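Local atomic coordinates of fructosyl amine:oxygen oxidoreductase (Neosartorya fumigata, PDB entry 4WCT), a protein that probably uses its bound flavin-adenine dinucleotide and oxygen to deglycate fructosyl amines (Amadori products) by oxidation. Residues A[397-402]-A[406-411]. Residues are numbered along the deposited sequence; the frame is centred on the assembly and turned at random.
Sequences GGFIAD and SKLQKE
Lys407 N gives its hydrogen to Asp402 O in a short bond (2.8 Å), as the chain turns back along the helix it has just left. Asp402 can be followed outwards from its CB, which lies against the turning backbone, 3.9 Å from Leu408 CA. CG is held beside the backbone N, anti to the carbonyl carbon (chi1 -78°), and this carries the carboxylate along the side of the helix, with OD1 beside the Lys407 chain and OD2 at a water. OD1 has the CE methylene of Lys407 alongside, but Lys407 NZ stays 4.6 Å from Asp402 OD1, beyond a salt bridge; the ion-pair partner of this oxygen is Arg47. Asp402 OD2 takes a hydrogen from the water 2.7 Å away, and the same water accepts the backbone N-H of Gln409. A weak link from that water to Gln409 OE1 ties the amide in as well.

One turn earlier, Phe399 offers its edge. Leu408 CD1 reaches the ring in its plane, 3.9 Å from Phe399 CD1, and also touches the helix carbonyl at Phe399 O. Further round the rim, Gln409 OE1 comes to 3.3 Å from Phe399 CE1, with the amide and ring planes 33° apart. The bond Gln409 NE2 makes to Glu411 OE1 (3.0 Å), from above the carboxylate plane, helps set the amide's rotation. Phe94, of helix 86-102, meets the Phe399 ring edge-to-face, while Ile400 faces the other way, onto helix 35-46 and strand 379-383.

Ser406, with positive phi (57°), is the C-prime residue of a Schellman motif: it closes helix 393-404, which follows strand 379-383 of a sheet consistent with the Rossmann-type FAD-binding fold of this oxidoreductase family, and sends the chain on to helix 410-413.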
loop_
_atom_site.group_PDB
_atom_site.type_symbol
_atom_site.label_atom_id
_atom_site.label_comp_id
_atom_site.label_asym_id
_atom_site.label_seq_id
_atom_site.Cartn_x
_atom_site.Cartn_y
_atom_site.Cartn_z
ATOM N N GLY A 397 -2.247 -12.990 -1.760
ATOM C CA GLY A 397 -1.511 -14.166 -2.173
ATOM C C GLY A 397 -2.388 -15.256 -2.751
ATOM O O GLY A 397 -1.928 -16.034 -3.584
ATOM N N GLY A 398 -3.647 -15.361 -2.309
ATOM C CA GLY A 398 -4.541 -16.351 -2.924
ATOM C C GLY A 398 -4.938 -15.969 -4.335
ATOM O O GLY A 398 -5.087 -16.832 -5.198
ATOM N N PHE A 399 -5.281 -14.700 -4.537
ATOM C CA PHE A 399 -5.526 -14.201 -5.887
ATOM C C PHE A 399 -4.306 -14.362 -6.774
ATOM O O PHE A 399 -4.422 -14.803 -7.942
ATOM C CB PHE A 399 -5.966 -12.739 -5.861
ATOM C CG PHE A 399 -7.300 -12.540 -5.269
ATOM C CD1 PHE A 399 -8.449 -12.844 -5.993
ATOM C CD2 PHE A 399 -7.429 -12.048 -3.980
ATOM C CE1 PHE A 399 -9.710 -12.665 -5.431
ATOM C CE2 PHE A 399 -8.681 -11.869 -3.422
ATOM C CZ PHE A 399 -9.823 -12.122 -4.160
ATOM N N ILE A 400 -3.118 -14.061 -6.230
ATOM C CA ILE A 400 -1.883 -14.223 -7.004
ATOM C C ILE A 400 -1.613 -15.716 -7.339
ATOM O O ILE A 400 -1.303 -16.054 -8.496
ATOM C CB ILE A 400 -0.686 -13.604 -6.258
ATOM C CG1 ILE A 400 -0.832 -12.064 -6.183
ATOM C CG2 ILE A 400 0.633 -13.983 -6.934
ATOM C CD1 ILE A 400 -0.036 -11.404 -5.091
ATOM N N ALA A 401 -1.778 -16.601 -6.364
ATOM C CA ALA A 401 -1.655 -18.050 -6.618
ATOM C C ALA A 401 -2.690 -18.539 -7.654
ATOM O O ALA A 401 -2.379 -19.396 -8.522
ATOM C CB ALA A 401 -1.761 -18.830 -5.328
ATOM N N ASP A 402 -3.899 -17.988 -7.597
ATOM C CA ASP A 402 -4.942 -18.336 -8.552
ATOM C C ASP A 402 -4.529 -17.928 -9.971
ATOM O O ASP A 402 -4.720 -18.662 -10.934
ATOM C CB ASP A 402 -6.276 -17.637 -8.225
ATOM C CG ASP A 402 -7.057 -18.283 -7.084
ATOM O OD1 ASP A 402 -6.686 -19.386 -6.572
ATOM O OD2 ASP A 402 -8.057 -17.654 -6.666
ATOM N N SER A 406 -3.830 -20.153 -13.428
ATOM C CA SER A 406 -4.754 -19.832 -14.525
ATOM C C SER A 406 -6.202 -19.949 -14.127
ATOM O O SER A 406 -7.031 -20.398 -14.907
ATOM C CB SER A 406 -4.473 -20.733 -15.742
ATOM O OG SER A 406 -3.195 -20.442 -16.263
ATOM N N LYS A 407 -6.531 -19.553 -12.903
ATOM C CA LYS A 407 -7.914 -19.538 -12.480
ATOM C C LYS A 407 -8.281 -18.316 -11.646
ATOM O O LYS A 407 -9.122 -18.381 -10.770
ATOM C CB LYS A 407 -8.212 -20.792 -11.683
ATOM C CG LYS A 407 -7.308 -20.995 -10.486
ATOM C CD LYS A 407 -7.464 -22.397 -9.900
ATOM C CE LYS A 407 -7.451 -22.346 -8.388
ATOM N NZ LYS A 407 -7.403 -23.717 -7.808
ATOM N N LEU A 408 -7.657 -17.188 -11.920
ATOM C CA LEU A 408 -8.093 -15.952 -11.258
ATOM C C LEU A 408 -9.546 -15.699 -11.584
ATOM O O LEU A 408 -9.951 -15.772 -12.762
ATOM C CB LEU A 408 -7.199 -14.796 -11.739
ATOM C CG LEU A 408 -7.409 -13.436 -11.097
ATOM C CD1 LEU A 408 -7.261 -13.527 -9.592
ATOM C CD2 LEU A 408 -6.397 -12.454 -11.658
ATOM N N GLN A 409 -10.361 -15.413 -10.569
ATOM C CA GLN A 409 -11.800 -15.358 -10.775
ATOM C C GLN A 409 -12.252 -14.255 -11.708
ATOM O O GLN A 409 -11.616 -13.194 -11.839
ATOM C CB GLN A 409 -12.574 -15.302 -9.464
ATOM C CG GLN A 409 -12.356 -14.035 -8.686
ATOM C CD GLN A 409 -12.976 -14.085 -7.308
ATOM O OE1 GLN A 409 -12.320 -14.445 -6.346
ATOM N NE2 GLN A 409 -14.268 -13.857 -7.245
ATOM N N LYS A 410 -13.364 -14.513 -12.377
ATOM C CA LYS A 410 -13.802 -13.635 -13.440
ATOM C C LYS A 410 -14.133 -12.226 -12.996
ATOM O O LYS A 410 -14.018 -11.310 -13.772
ATOM C CB LYS A 410 -14.996 -14.230 -14.205
ATOM C CG LYS A 410 -16.274 -14.326 -13.401
ATOM C CD LYS A 410 -17.297 -15.211 -14.118
ATOM C CE LYS A 410 -18.692 -15.069 -13.532
ATOM N NZ LYS A 410 -18.807 -15.860 -12.279
ATOM N N GLU A 411 -14.527 -12.045 -11.742
ATOM C CA GLU A 411 -14.920 -10.747 -11.253
ATOM C C GLU A 411 -13.711 -9.804 -11.113
ATOM O O GLU A 411 -13.875 -8.576 -10.959
ATOM C CB GLU A 411 -15.620 -10.896 -9.898
ATOM C CG GLU A 411 -16.966 -11.612 -9.962
ATOM C CD GLU A 411 -16.877 -13.126 -10.009
ATOM O OE1 GLU A 411 -15.774 -13.716 -9.835
ATOM O OE2 GLU A 411 -17.925 -13.744 -10.291
HETATM O O HOH W 1 -9.527 -15.745 -7.773
#